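Local structure of uncharacterized protein Atu1656/AGR_C_3050 (Agrobacterium tumefaciens, 2OJH) at residues 45-51 and 88-94; 142-146 and 175-180. The protein is of unknown function but belongs to the TolB family and folds as a six-bladed beta-propeller, a scaffold that probably serves in binding other molecules. The contacts are given in a common frame with arbitrary orientation. Numbering follows the deposited sequence.

Contact 1: residues 45-51 and 88-94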
ATOM      1  N   GLU A  45     -10.774   1.147  -3.908  1.00 36.50           N
ATOM      2  CA  GLU A  45      -9.800   0.772  -2.880  1.00 37.23           C
ATOM      3  C   GLU A  45      -8.400   1.289  -3.112  1.00 36.79           C
ATOM      4  O   GLU A  45      -7.972   1.437  -4.249  1.00 35.69           O
ATOM      5  CB  GLU A  45      -9.767  -0.773  -2.747  1.00 36.85           C
ATOM      6  CG  GLU A  45     -11.150  -1.343  -2.347  1.00 38.66           C
ATOM      7  CD  GLU A  45     -11.153  -2.813  -2.048  1.00 40.88           C
ATOM      8  OE1 GLU A  45     -10.789  -3.176  -0.909  1.00 44.19           O
ATOM      9  OE2 GLU A  45     -11.582  -3.609  -2.928  1.00 44.64           O
ATOM     10  N   ALA A  46      -7.683   1.541  -2.018  1.00 36.89           N
ATOM     11  CA  ALA A  46      -6.193   1.548  -2.061  1.00 38.11           C
ATOM     12  C   ALA A  46      -5.525   2.518  -3.047  1.00 38.42           C
ATOM     13  O   ALA A  46      -4.833   2.114  -4.014  1.00 37.67           O
ATOM     14  CB  ALA A  46      -5.657   0.085  -2.247  1.00 38.95           C
ATOM     15  N   PRO A  47      -5.717   3.829  -2.812  1.00 37.33           N
ATOM     16  CA  PRO A  47      -5.165   4.806  -3.760  1.00 36.75           C
ATOM     17  C   PRO A  47      -3.622   4.920  -3.705  1.00 36.83           C
ATOM     18  O   PRO A  47      -3.031   4.922  -2.608  1.00 35.78           O
ATOM     19  CB  PRO A  47      -5.828   6.121  -3.309  1.00 36.49           C
ATOM     20  CG  PRO A  47      -6.072   5.935  -1.834  1.00 38.02           C
ATOM     21  CD  PRO A  47      -6.441   4.470  -1.695  1.00 37.04           C
ATOM     22  N   ASN A  48      -3.006   4.983  -4.890  1.00 36.05           N
ATOM     23  CA  ASN A  48      -1.659   5.548  -5.080  1.00 36.72           C
ATOM     24  C   ASN A  48      -1.803   6.981  -5.591  1.00 36.64           C
ATOM     25  O   ASN A  48      -2.839   7.354  -6.148  1.00 37.05           O
ATOM     26  CB  ASN A  48      -0.889   4.835  -6.223  1.00 35.14           C
ATOM     27  CG  ASN A  48      -0.763   3.343  -6.043  1.00 36.64           C
ATOM     28  OD1 ASN A  48      -1.131   2.587  -6.935  1.00 33.91           O
ATOM     29  ND2 ASN A  48      -0.246   2.898  -4.898  1.00 34.39           N
ATOM     30  N   TRP A  49      -0.742   7.774  -5.443  1.00 36.87           N
ATOM     31  CA  TRP A  49      -0.742   9.137  -5.930  1.00 36.71           C
ATOM     32  C   TRP A  49       0.364   9.255  -6.939  1.00 37.40           C
ATOM     33  O   TRP A  49       1.509   8.918  -6.626  1.00 38.61           O
ATOM     34  CB  TRP A  49      -0.478  10.082  -4.757  1.00 36.02           C
ATOM     35  CG  TRP A  49      -0.914  11.527  -4.958  1.00 36.01           C
ATOM     36  CD1 TRP A  49      -0.727  12.330  -6.074  1.00 33.68           C
ATOM     37  CD2 TRP A  49      -1.565  12.348  -3.977  1.00 33.45           C
ATOM     38  NE1 TRP A  49      -1.221  13.603  -5.823  1.00 33.86           N
ATOM     39  CE2 TRP A  49      -1.735  13.634  -4.544  1.00 35.90           C
ATOM     40  CE3 TRP A  49      -1.992  12.122  -2.650  1.00 36.68           C
ATOM     41  CZ2 TRP A  49      -2.351  14.692  -3.839  1.00 34.74           C
ATOM     42  CZ3 TRP A  49      -2.606  13.167  -1.958  1.00 33.67           C
ATOM     43  CH2 TRP A  49      -2.772  14.437  -2.554  1.00 34.99           C
ATOM     44  N   SER A  50       0.034   9.724  -8.135  1.00 37.20           N
ATOM     45  CA  SER A  50       0.991   9.807  -9.222  1.00 37.74           C
ATOM     46  C   SER A  50       2.174  10.714  -8.879  1.00 38.28           C
ATOM     47  O   SER A  50       2.011  11.709  -8.169  1.00 37.99           O
ATOM     48  CB  SER A  50       0.304  10.266 -10.500  1.00 37.59           C
ATOM     49  OG  SER A  50       0.078  11.659 -10.534  1.00 37.58           O
ATOM     50  N   PRO A  51       3.383  10.352  -9.352  1.00 39.27           N
ATOM     51  CA  PRO A  51       4.563  11.147  -9.017  1.00 39.07           C
ATOM     52  C   PRO A  51       4.550  12.553  -9.571  1.00 39.30           C
ATOM     53  O   PRO A  51       5.259  13.395  -9.042  1.00 39.28           O
ATOM     54  CB  PRO A  51       5.730  10.341  -9.615  1.00 39.39           C
ATOM     55  CG  PRO A  51       5.213   9.026  -9.870  1.00 39.19           C
ATOM     56  CD  PRO A  51       3.743   9.157 -10.129  1.00 39.27           C
ATOM     57  N   ASN A  88      -5.726  -5.156  -4.194  1.00 35.73           N
ATOM     58  CA  ASN A  88      -5.454  -3.812  -3.633  1.00 37.65           C
ATOM     59  C   ASN A  88      -3.989  -3.406  -3.524  1.00 38.03           C
ATOM     60  O   ASN A  88      -3.692  -2.367  -2.936  1.00 37.36           O
ATOM     61  CB  ASN A  88      -5.997  -3.703  -2.220  1.00 36.98           C
ATOM     62  CG  ASN A  88      -7.495  -3.700  -2.168  1.00 40.31           C
ATOM     63  OD1 ASN A  88      -8.190  -4.001  -3.169  1.00 39.27           O
ATOM     64  ND2 ASN A  88      -8.021  -3.346  -0.998  1.00 37.88           N
ATOM     65  N   ASP A  89      -3.092  -4.220  -4.084  1.00 38.15           N
ATOM     66  CA  ASP A  89      -1.647  -4.069  -3.876  1.00 37.94           C
ATOM     67  C   ASP A  89      -1.030  -3.721  -5.205  1.00 37.11           C
ATOM     68  O   ASP A  89      -0.864  -4.589  -6.062  1.00 37.55           O
ATOM     69  CB  ASP A  89      -1.057  -5.373  -3.325  1.00 37.34           C
ATOM     70  CG  ASP A  89      -1.725  -5.848  -2.053  1.00 40.91           C
ATOM     71  OD1 ASP A  89      -2.030  -5.035  -1.135  1.00 43.65           O
ATOM     72  OD2 ASP A  89      -1.905  -7.080  -1.922  1.00 43.36           O
ATOM     73  N   HIS A  90      -0.710  -2.442  -5.390  1.00 36.40           N
ATOM     74  CA  HIS A  90      -0.302  -1.931  -6.700  1.00 36.46           C
ATOM     75  C   HIS A  90       0.436  -0.626  -6.474  1.00 36.27           C
ATOM     76  O   HIS A  90       0.369  -0.054  -5.411  1.00 35.57           O
ATOM     77  CB  HIS A  90      -1.511  -1.718  -7.641  1.00 37.19           C
ATOM     78  CG  HIS A  90      -2.673  -0.988  -7.011  1.00 38.68           C
ATOM     79  ND1 HIS A  90      -2.682   0.381  -6.827  1.00 40.30           N
ATOM     80  CD2 HIS A  90      -3.871  -1.433  -6.559  1.00 38.44           C
ATOM     81  CE1 HIS A  90      -3.819   0.741  -6.258  1.00 39.08           C
ATOM     82  NE2 HIS A  90      -4.564  -0.340  -6.092  1.00 39.31           N
ATOM     83  N   GLY A  91       1.125  -0.108  -7.471  1.00 34.61           N
ATOM     84  CA  GLY A  91       1.871   1.108  -7.211  1.00 34.80           C
ATOM     85  C   GLY A  91       2.387   1.669  -8.502  1.00 34.57           C
ATOM     86  O   GLY A  91       2.139   1.091  -9.567  1.00 34.78           O
ATOM     87  N   ILE A  92       3.054   2.812  -8.394  1.00 34.71           N
ATOM     88  CA  ILE A  92       3.522   3.582  -9.564  1.00 34.45           C
ATOM     89  C   ILE A  92       5.019   3.831  -9.361  1.00 35.24           C
ATOM     90  O   ILE A  92       5.475   4.090  -8.211  1.00 37.32           O
ATOM     91  CB  ILE A  92       2.755   4.920  -9.688  1.00 34.99           C
ATOM     92  CG1 ILE A  92       1.221   4.724  -9.680  1.00 34.08           C
ATOM     93  CG2 ILE A  92       3.155   5.671 -10.945  1.00 33.66           C
ATOM     94  CD1 ILE A  92       0.456   6.076  -9.677  1.00 32.33           C
ATOM     95  N   SER A  93       5.800   3.673 -10.417  1.00 34.33           N
ATOM     96  CA  SER A  93       7.246   3.812 -10.332  1.00 34.88           C
ATOM     97  C   SER A  93       7.584   5.280 -10.117  1.00 35.73           C
ATOM     98  O   SER A  93       6.816   6.154 -10.522  1.00 35.93           O
ATOM     99  CB  SER A  93       7.905   3.328 -11.631  1.00 33.47           C
ATOM    100  OG  SER A  93       7.481   4.163 -12.679  1.00 37.19           O
ATOM    101  N   PRO A  94       8.747   5.570  -9.499  1.00 36.88           N
ATOM    102  CA  PRO A  94       9.066   6.957  -9.154  1.00 37.39           C
ATOM    103  C   PRO A  94       9.085   7.863 -10.382  1.00 37.93           C
ATOM    104  O   PRO A  94       8.705   9.044 -10.302  1.00 38.68           O
ATOM    105  CB  PRO A  94      10.468   6.844  -8.536  1.00 38.20           C
ATOM    106  CG  PRO A  94      10.521   5.443  -7.963  1.00 39.41           C
ATOM    107  CD  PRO A  94       9.805   4.641  -9.060  1.00 37.93           C
TER

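Contact 2: residues 142-146 and 175-180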
ATOM      1  N   SER A 142      14.168  -1.545  -7.880  1.00 38.52           N
ATOM      2  CA  SER A 142      13.739  -2.721  -7.130  1.00 38.36           C
ATOM      3  C   SER A 142      12.338  -2.488  -6.572  1.00 37.94           C
ATOM      4  O   SER A 142      11.875  -1.356  -6.525  1.00 38.36           O
ATOM      5  CB  SER A 142      14.692  -2.975  -5.960  1.00 38.05           C
ATOM      6  OG  SER A 142      15.980  -3.322  -6.417  1.00 41.47           O
ATOM      7  N   PHE A 143      11.651  -3.562  -6.197  1.00 37.89           N
ATOM      8  CA  PHE A 143      10.402  -3.406  -5.450  1.00 37.70           C
ATOM      9  C   PHE A 143      10.313  -4.419  -4.331  1.00 37.73           C
ATOM     10  O   PHE A 143      11.044  -5.416  -4.297  1.00 38.73           O
ATOM     11  CB  PHE A 143       9.170  -3.463  -6.360  1.00 37.89           C
ATOM     12  CG  PHE A 143       9.004  -4.782  -7.110  1.00 38.98           C
ATOM     13  CD1 PHE A 143       8.415  -5.881  -6.499  1.00 40.60           C
ATOM     14  CD2 PHE A 143       9.436  -4.903  -8.437  1.00 40.51           C
ATOM     15  CE1 PHE A 143       8.257  -7.095  -7.180  1.00 39.40           C
ATOM     16  CE2 PHE A 143       9.283  -6.120  -9.124  1.00 39.28           C
ATOM     17  CZ  PHE A 143       8.690  -7.210  -8.488  1.00 37.46           C
ATOM     18  N   THR A 144       9.434  -4.154  -3.379  1.00 38.11           N
ATOM     19  CA  THR A 144       9.309  -5.029  -2.237  1.00 37.55           C
ATOM     20  C   THR A 144       7.879  -5.570  -2.174  1.00 38.13           C
ATOM     21  O   THR A 144       6.940  -4.931  -2.697  1.00 37.53           O
ATOM     22  CB  THR A 144       9.725  -4.288  -0.950  1.00 38.57           C
ATOM     23  OG1 THR A 144       9.735  -5.193   0.159  1.00 38.36           O
ATOM     24  CG2 THR A 144       8.771  -3.119  -0.654  1.00 37.28           C
ATOM     25  N   TYR A 145       7.692  -6.717  -1.513  1.00 38.08           N
ATOM     26  CA  TYR A 145       6.388  -7.387  -1.528  1.00 37.87           C
ATOM     27  C   TYR A 145       6.224  -8.404  -0.434  1.00 37.59           C
ATOM     28  O   TYR A 145       7.205  -8.814   0.228  1.00 38.08           O
ATOM     29  CB  TYR A 145       6.133  -8.057  -2.891  1.00 37.51           C
ATOM     30  CG  TYR A 145       7.170  -9.064  -3.388  1.00 38.75           C
ATOM     31  CD1 TYR A 145       8.385  -8.638  -3.947  1.00 36.69           C
ATOM     32  CD2 TYR A 145       6.901 -10.434  -3.379  1.00 37.96           C
ATOM     33  CE1 TYR A 145       9.322  -9.553  -4.407  1.00 38.78           C
ATOM     34  CE2 TYR A 145       7.820 -11.351  -3.856  1.00 37.58           C
ATOM     35  CZ  TYR A 145       9.041 -10.903  -4.376  1.00 38.58           C
ATOM     36  OH  TYR A 145       9.964 -11.803  -4.885  1.00 38.88           O
ATOM     37  N   CYS A 146       4.981  -8.826  -0.221  1.00 38.28           N
ATOM     38  CA  CYS A 146       4.712  -9.899   0.745  1.00 36.92           C
ATOM     39  C   CYS A 146       4.636 -11.147  -0.123  1.00 37.91           C
ATOM     40  O   CYS A 146       3.954 -11.137  -1.170  1.00 36.73           O
ATOM     41  CB  CYS A 146       3.385  -9.692   1.470  1.00 37.47           C
ATOM     42  SG  CYS A 146       2.974 -11.086   2.588  1.00 39.45           S
ATOM     43  N   ASN A 175       4.650 -11.627   8.208  1.00 37.13           N
ATOM     44  CA  ASN A 175       5.201 -10.317   7.887  1.00 37.03           C
ATOM     45  C   ASN A 175       4.568  -9.848   6.614  1.00 38.07           C
ATOM     46  O   ASN A 175       4.542 -10.588   5.634  1.00 37.57           O
ATOM     47  CB  ASN A 175       6.720 -10.401   7.730  1.00 36.38           C
ATOM     48  CG  ASN A 175       7.373 -11.001   8.935  1.00 36.81           C
ATOM     49  OD1 ASN A 175       7.453 -10.363  10.004  1.00 35.01           O
ATOM     50  ND2 ASN A 175       7.790 -12.259   8.815  1.00 36.27           N
ATOM     51  N   ASP A 176       4.073  -8.614   6.620  1.00 38.55           N
ATOM     52  CA  ASP A 176       3.242  -8.137   5.524  1.00 38.03           C
ATOM     53  C   ASP A 176       3.452  -6.646   5.286  1.00 38.15           C
ATOM     54  O   ASP A 176       4.148  -5.966   6.060  1.00 37.15           O
ATOM     55  CB  ASP A 176       1.781  -8.409   5.873  1.00 38.41           C
ATOM     56  CG  ASP A 176       0.878  -8.509   4.657  1.00 39.91           C
ATOM     57  OD1 ASP A 176       1.224  -8.030   3.560  1.00 41.10           O
ATOM     58  OD2 ASP A 176      -0.211  -9.083   4.827  1.00 43.68           O
ATOM     59  N   GLY A 177       2.885  -6.151   4.179  1.00 38.05           N
ATOM     60  CA  GLY A 177       2.852  -4.709   3.889  1.00 37.59           C
ATOM     61  C   GLY A 177       4.153  -3.921   3.933  1.00 38.09           C
ATOM     62  O   GLY A 177       4.233  -2.919   4.665  1.00 38.05           O
ATOM     63  N   PRO A 178       5.160  -4.331   3.125  1.00 37.90           N
ATOM     64  CA  PRO A 178       6.437  -3.614   3.068  1.00 37.78           C
ATOM     65  C   PRO A 178       6.415  -2.352   2.221  1.00 37.82           C
ATOM     66  O   PRO A 178       5.850  -2.352   1.106  1.00 38.72           O
ATOM     67  CB  PRO A 178       7.393  -4.639   2.441  1.00 37.01           C
ATOM     68  CG  PRO A 178       6.525  -5.543   1.648  1.00 36.27           C
ATOM     69  CD  PRO A 178       5.161  -5.532   2.256  1.00 37.73           C
ATOM     70  N   ASP A 179       7.085  -1.303   2.683  1.00 36.62           N
ATOM     71  CA  ASP A 179       7.181  -0.072   1.870  1.00 37.63           C
ATOM     72  C   ASP A 179       8.507   0.606   2.251  1.00 37.87           C
ATOM     73  O   ASP A 179       8.905   0.572   3.403  1.00 36.83           O
ATOM     74  CB  ASP A 179       5.961   0.810   2.185  1.00 38.05           C
ATOM     75  CG  ASP A 179       5.769   1.967   1.215  1.00 40.59           C
ATOM     76  OD1 ASP A 179       6.550   2.096   0.259  1.00 42.70           O
ATOM     77  OD2 ASP A 179       4.792   2.739   1.410  1.00 43.61           O
ATOM     78  N   TYR A 180       9.212   1.172   1.281  1.00 37.80           N
ATOM     79  CA  TYR A 180      10.526   1.752   1.544  1.00 39.16           C
ATOM     80  C   TYR A 180      10.500   3.101   2.258  1.00 39.86           C
ATOM     81  O   TYR A 180       9.601   3.915   2.035  1.00 40.41           O
ATOM     82  CB  TYR A 180      11.258   1.994   0.233  1.00 38.58           C
ATOM     83  CG  TYR A 180      11.655   0.756  -0.523  1.00 39.21           C
ATOM     84  CD1 TYR A 180      10.733   0.077  -1.324  1.00 41.26           C
ATOM     85  CD2 TYR A 180      12.953   0.263  -0.444  1.00 38.84           C
ATOM     86  CE1 TYR A 180      11.122  -1.060  -2.055  1.00 41.78           C
ATOM     87  CE2 TYR A 180      13.334  -0.863  -1.149  1.00 41.25           C
ATOM     88  CZ  TYR A 180      12.416  -1.519  -1.957  1.00 40.05           C
ATOM     89  OH  TYR A 180      12.830  -2.635  -2.671  1.00 40.85           O
TER

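Contact 1: residues 45-51 and 88-94
Three hydrogen bonds, each donated by a side chain and one of them accepted by a backbone carbonyl, join 45-51 to 88-94. Asn88 ND2 donates to Glu45 OE1 at 2.8 Å and nearly in line; the same carboxylate oxygen forms a salt bridge with Arg245, while the amide of Asn88 is completed by Asn275 and, through OD1, by Asn59. The amide of Asn48, donor and acceptor at once, pairs twice with His90: OD1 receives His90 ND1 at 2.7 Å, and Asn48 ND2 donates to His90 O at 3.1 Å as well as to the carbonyl of Pro277. With His90 NE2 bonded to Asn59 OD1, both ring nitrogens are satisfied in this buried place. The segments run almost parallel, 2° apart, as equivalent innermost strands of two successive blades of the beta-propeller, each followed by the Ser-Pro-Asp turn of the WD40-like repeat, where Ser50 OG bonds Asp52 and Ser93 OG bonds Asp95. Ala46 is small enough to sit over the backbone, its CB 3.2 Å from Asn88 O. Toward the turns the chemistry becomes apolar: the branched Ile92 fills the gap between blades, CD1 lying 3.8 Å from Ser50 CA and CG2 3.6 Å from Pro51 CD.

Contact 2: residues 142-146 and 175-180
Strand 142-146 is the second strand of its blade, and it faces strand 175-180, the innermost strand of the next, at an axis separation of 5.8 Å and 165° between directions. Ser142 begins the strand with its CB 3.8 Å from Tyr180 OH, and the small residue leaves room for the phenol. The CA-to-CB bond of Phe143 points away, and its ring meets Trp133 in its own blade, but Phe143 C lies 3.5 Å from Tyr180 OH at the edge of the tyrosine ring. The CA-to-CB bond of Thr144 points toward 175-180; OG1, bonded to the carbonyl of Tyr156, lies 3.3 Å from Pro178 CB, and CG2 packs on Pro178 as well as on Tyr180 CE1, 3.4 Å away. Tyr145 turns away again, its hydroxyl bonded to Glu165, so that it is the backbone that receives Pro178, with Tyr145 C 3.6 Å from Pro178 CG. Cys146 points back across, its CB 3.4 Å from Asp176 OD1. That carboxylate oxygen accepts the amide of Gly177 at 2.6 Å from Gly177 N; the positive phi of Gly177 suits glycine and leads into Pro178, whose compact ring projects toward 142-146. The side chain of Asp176 lies about 3 Å from a bound acetic acid molecule, probably from the crystallisation liquor. Backbone hydrogen bonds of Thr144 and Cys146 go to strand 131-136, within the blade. The two blades therefore meet here chiefly through van der Waals packing of proline, threonine methyl and tyrosine, an interface resting on close fit of shape more than on directional bonds.

Overall arrangement
After strands 22-28 and 33-40, strand 45-49 opens the four-stranded sheet that ends with strand 76-77, and contact 1 closes when 88-94 starts the blade 91-92 to 123-124. Contact 2 opens on the second strand of the blade 131-136 to 165-167 and closes at 175-180, the first strand of the blade 175-180 to 209-211. The two loops therefore follow in series, neither nesting nor crossing. Contact 1 ties together one pair of consecutive blades and contact 2 another, while Pro94 and Asp89 of contact 1 touch strand 131-136, which hydrogen-bonds to 142-146. The centres of the two contacts are about 13 Å apart and their nearest atoms about 6 Å, so they do not touch.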